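Local coordinates for protein histidinol dehydrogenase (PDB 6AN0) that probably catalyses the two successive NAD-dependent oxidations that turn L-histidinol through L-histidinaldehyde into L-histidine, with zinc as its cofactor, at residues L296-K299 with S300-S303; E48-K51 with A52-N55. All coordinates share one frame; numbering follows the deposited sequence. Where two conformers were deposited one is given.

Contact 1. Residues L296-K299 with S300-S303; sequences LPRK and SIAS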
loop_
_atom_site.group_PDB
_atom_site.type_symbol
_atom_site.label_atom_id
_atom_site.label_comp_id
_atom_site.label_asym_id
_atom_site.label_seq_id
_atom_site.Cartn_x
_atom_site.Cartn_y
_atom_site.Cartn_z
ATOM N N LEU A 296 6.257 -19.878 -32.903
ATOM C CA LEU A 296 6.827 -19.369 -31.657
ATOM C C LEU A 296 7.942 -20.287 -31.180
ATOM O O LEU A 296 7.694 -21.481 -30.973
ATOM C CB LEU A 296 5.767 -19.271 -30.574
ATOM C CG LEU A 296 4.617 -18.269 -30.698
ATOM C CD1 LEU A 296 3.961 -18.094 -29.338
ATOM C CD2 LEU A 296 5.096 -16.953 -31.256
ATOM N N PRO A 297 9.160 -19.789 -30.967
ATOM C CA PRO A 297 10.167 -20.624 -30.296
ATOM C C PRO A 297 9.692 -21.134 -28.946
ATOM O O PRO A 297 10.038 -22.256 -28.558
ATOM C CB PRO A 297 11.371 -19.678 -30.165
ATOM C CG PRO A 297 11.187 -18.687 -31.244
ATOM C CD PRO A 297 9.700 -18.471 -31.342
ATOM N N ARG A 298 8.878 -20.350 -28.234
ATOM C CA ARG A 298 8.313 -20.744 -26.949
ATOM C C ARG A 298 6.931 -21.370 -27.085
ATOM O O ARG A 298 6.095 -21.211 -26.184
ATOM C CB ARG A 298 8.256 -19.535 -26.014
ATOM C CG ARG A 298 9.629 -18.934 -25.723
ATOM C CD ARG A 298 9.523 -17.580 -25.061
ATOM N NE ARG A 298 8.888 -17.640 -23.746
ATOM C CZ ARG A 298 9.552 -17.830 -22.611
ATOM N NH1 ARG A 298 10.870 -18.003 -22.633
ATOM N NH2 ARG A 298 8.898 -17.860 -21.453
ATOM N N LYS A 299 6.667 -22.079 -28.189
ATOM C CA LYS A 299 5.313 -22.567 -28.434
ATOM C C LYS A 299 4.876 -23.560 -27.367
ATOM O O LYS A 299 3.685 -23.635 -27.043
ATOM C CB LYS A 299 5.218 -23.201 -29.826
ATOM C CG LYS A 299 6.049 -24.465 -29.996
ATOM C CD LYS A 299 5.881 -25.068 -31.383
ATOM C CE LYS A 299 6.545 -24.209 -32.451
ATOM N NZ LYS A 299 6.420 -24.843 -33.792
ATOM N N SER A 300 5.822 -24.316 -26.802
ATOM C CA SER A 300 5.480 -25.269 -25.749
ATOM C C SER A 300 4.940 -24.548 -24.518
ATOM O O SER A 300 3.903 -24.929 -23.955
ATOM C CB SER A 300 6.709 -26.114 -25.395
ATOM O OG SER A 300 6.456 -26.965 -24.285
ATOM N N ILE A 301 5.613 -23.481 -24.099
ATOM C CA ILE A 301 5.137 -22.727 -22.948
ATOM C C ILE A 301 3.781 -22.086 -23.241
ATOM O O ILE A 301 2.865 -22.140 -22.411
ATOM C CB ILE A 301 6.196 -21.688 -22.540
ATOM C CG1 ILE A 301 7.451 -22.386 -22.007
ATOM C CG2 ILE A 301 5.616 -20.700 -21.550
ATOM C CD1 ILE A 301 8.653 -21.482 -21.943
ATOM N N ALA A 302 3.623 -21.469 -24.419
ATOM C CA ALA A 302 2.352 -20.807 -24.721
ATOM C C ALA A 302 1.212 -21.813 -24.805
ATOM O O ALA A 302 0.090 -21.526 -24.372
ATOM C CB ALA A 302 2.447 -20.013 -26.027
ATOM N N SER A 303 1.485 -22.996 -25.367
ATOM C CA SER A 303 0.462 -24.034 -25.474
ATOM C C SER A 303 -0.026 -24.476 -24.098
ATOM O O SER A 303 -1.228 -24.702 -23.898
ATOM C CB SER A 303 1.006 -25.232 -26.255
ATOM O OG SER A 303 1.361 -24.872 -27.578
HETATM O O HOH W 1 8.781 -24.451 -27.151
#
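With CG of R298 opposite its carbonyl carbon (chi1 -61°), the bend at chi3 (64°) sets the guanidinium beside I301, on the outside of the first helical turn. The methyl CD1 of I301 lies over one face of this flat group, 3.7 Å from NH2 and displaced toward the rim, a van der Waals contact in which the two side chains meet at a slant. Meanwhile NE of R298 is hydrogen-bonded to the backbone O of E265, and the arginine also packs on E419 of the second subunit. N of S303 bonds to O of K299 at 2.8 Å. In the conformer given, OG of S303 adds a second bond to that oxygen at 2.7 Å, from above the carbonyl plane and from the opposite face; a second conformer leaves its constancy doubtful. One residue earlier in the helix, N of A302 reaches O of R298 at 3.0 Å in a nearly straight bond. CB of A302 also packs against CD1 of L296, while a water links O of P297 to N of S300. R298 is the N-cap of helix 299-307, entered through a type I turn from L296 to K299; E265, whose backbone O takes the NE bond, precedes the zinc ligand H266, and this helix start lies near the metal site, the R298 side chain about 10 Å from the zinc.

Contact 2. Residues E48-K51 with A52-N55; sequences EKDK and ALIN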
loop_
_atom_site.group_PDB
_atom_site.type_symbol
_atom_site.label_atom_id
_atom_site.label_comp_id
_atom_site.label_asym_id
_atom_site.label_seq_id
_atom_site.Cartn_x
_atom_site.Cartn_y
_atom_site.Cartn_z
ATOM N N GLU A 48 24.385 -15.613 10.187
ATOM C CA GLU A 48 25.633 -15.762 9.453
ATOM C C GLU A 48 25.844 -14.699 8.384
ATOM O O GLU A 48 26.933 -14.649 7.805
ATOM C CB GLU A 48 25.706 -17.152 8.793
ATOM C CG GLU A 48 25.610 -18.337 9.754
ATOM C CD GLU A 48 26.802 -18.458 10.694
ATOM O OE1 GLU A 48 27.850 -17.821 10.444
ATOM O OE2 GLU A 48 26.684 -19.204 11.690
ATOM N N LYS A 49 24.832 -13.868 8.099
ATOM C CA LYS A 49 24.955 -12.709 7.215
ATOM C C LYS A 49 25.620 -13.043 5.880
ATOM O O LYS A 49 25.126 -13.915 5.155
ATOM C CB LYS A 49 25.684 -11.583 7.947
ATOM C CG LYS A 49 24.979 -11.201 9.253
ATOM C CD LYS A 49 25.785 -10.226 10.081
ATOM C CE LYS A 49 25.200 -10.092 11.481
ATOM N NZ LYS A 49 23.757 -9.712 11.454
ATOM N N ASP A 50 26.710 -12.343 5.527
ATOM C CA ASP A 50 27.342 -12.564 4.222
ATOM C C ASP A 50 27.732 -14.022 4.020
ATOM O O ASP A 50 27.736 -14.516 2.886
ATOM C CB ASP A 50 28.600 -11.700 4.074
ATOM C CG ASP A 50 28.306 -10.294 3.569
ATOM O OD1 ASP A 50 27.123 -9.954 3.334
ATOM O OD2 ASP A 50 29.279 -9.525 3.401
ATOM N N LYS A 51 28.098 -14.720 5.092
ATOM C CA LYS A 51 28.499 -16.115 4.925
ATOM C C LYS A 51 27.317 -16.962 4.484
ATOM O O LYS A 51 27.466 -17.855 3.642
ATOM C CB LYS A 51 29.108 -16.659 6.212
ATOM C CG LYS A 51 30.522 -16.169 6.475
ATOM C CD LYS A 51 31.125 -16.828 7.706
ATOM C CE LYS A 51 30.348 -16.470 8.956
ATOM N NZ LYS A 51 31.043 -16.930 10.193
ATOM N N ALA A 52 26.128 -16.676 5.028
ATOM C CA ALA A 52 24.917 -17.354 4.575
ATOM C C ALA A 52 24.615 -17.042 3.113
ATOM O O ALA A 52 24.275 -17.948 2.339
ATOM C CB ALA A 52 23.733 -16.962 5.463
ATOM N N LEU A 53 24.717 -15.763 2.715
ATOM C CA LEU A 53 24.512 -15.404 1.315
ATOM C C LEU A 53 25.419 -16.217 0.399
ATOM O O LEU A 53 24.971 -16.780 -0.608
ATOM C CB LEU A 53 24.761 -13.909 1.099
ATOM C CG LEU A 53 23.572 -12.971 1.121
ATOM C CD1 LEU A 53 24.072 -11.557 0.913
ATOM C CD2 LEU A 53 22.531 -13.359 0.061
ATOM N N ILE A 54 26.702 -16.303 0.745
ATOM C CA ILE A 54 27.629 -17.051 -0.092
ATOM C C ILE A 54 27.288 -18.538 -0.066
ATOM O O ILE A 54 27.302 -19.200 -1.107
ATOM C CB ILE A 54 29.080 -16.763 0.342
ATOM C CG1 ILE A 54 29.450 -15.334 -0.086
ATOM C CG2 ILE A 54 30.054 -17.786 -0.253
ATOM C CD1 ILE A 54 30.732 -14.808 0.483
ATOM N N ASN A 55 26.918 -19.073 1.105
ATOM C CA ASN A 55 26.660 -20.508 1.219
ATOM C C ASN A 55 25.406 -20.910 0.446
ATOM O O ASN A 55 25.402 -21.929 -0.256
ATOM C CB ASN A 55 26.543 -20.907 2.698
ATOM C CG ASN A 55 26.819 -22.391 2.938
ATOM O OD1 ASN A 55 27.466 -23.057 2.127
ATOM N ND2 ASN A 55 26.333 -22.911 4.061
#
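The carbonyls of K49, D50 and K51 point to the N-H groups of L53, I54 and N55 one helical turn on, the first met in plane and the other two at a tilt. N of L53 lies in the carbonyl plane of K49, 3.1 Å from its O, whereas N of I54 and N of N55 are each tilted 24° from the planes of the D50 and K51 carbonyls they bond to. Carbon atoms also pack against these oxygens: CG1 of I54 comes within 3.5 Å of O of D50, and CB of A52 lies 3.4 Å from O of K49. The carboxylate of D50 is held at both oxygens by threonine hydroxyls, OD1 by T203 and OD2 by T205, while CD1 of L53 passes 4.2 Å from OD1. E204 accepts from N of D50, so the first turn is anchored to the 203-205 segment through side chain and backbone alike. At the helix junction, CB of E48 sits 3.9 Å from CB of A52. Bends at chi2 of E48 (-67°) and chi3 of K51 (-63°) let NZ of K51 approach OE1 of E48 at 3.3 Å in a salt bridge. A52 and L53 both rest on I45 of the preceding helix. K49, with positive phi, breaks away from helix 35-48 and is itself the N-cap of helix 50-61: a tight helix-to-helix corner, whose L53 lies beside Q194, a predicted NAD(+)-binding residue.

In the fold
From the N terminus the chain first reaches contact 2, at the corner where helix 35-48 gives way to helix 50-61. It then builds most of the mixed sheet and strands 242-247 and 271-276 of the parallel sheet before contact 1 forms the turn between helices 279-293 and 299-307, just ahead of strand 310-313. The two follow in series, neither nesting nor crossing, with centres 38 Å apart and nearest atoms about 26 Å apart. Each joins consecutive helices through a helix N-terminus. Contact 2 ties its helix to the 203-205 segment near the predicted NAD(+) site, whereas contact 1 lies near the zinc site and packs on the second subunit.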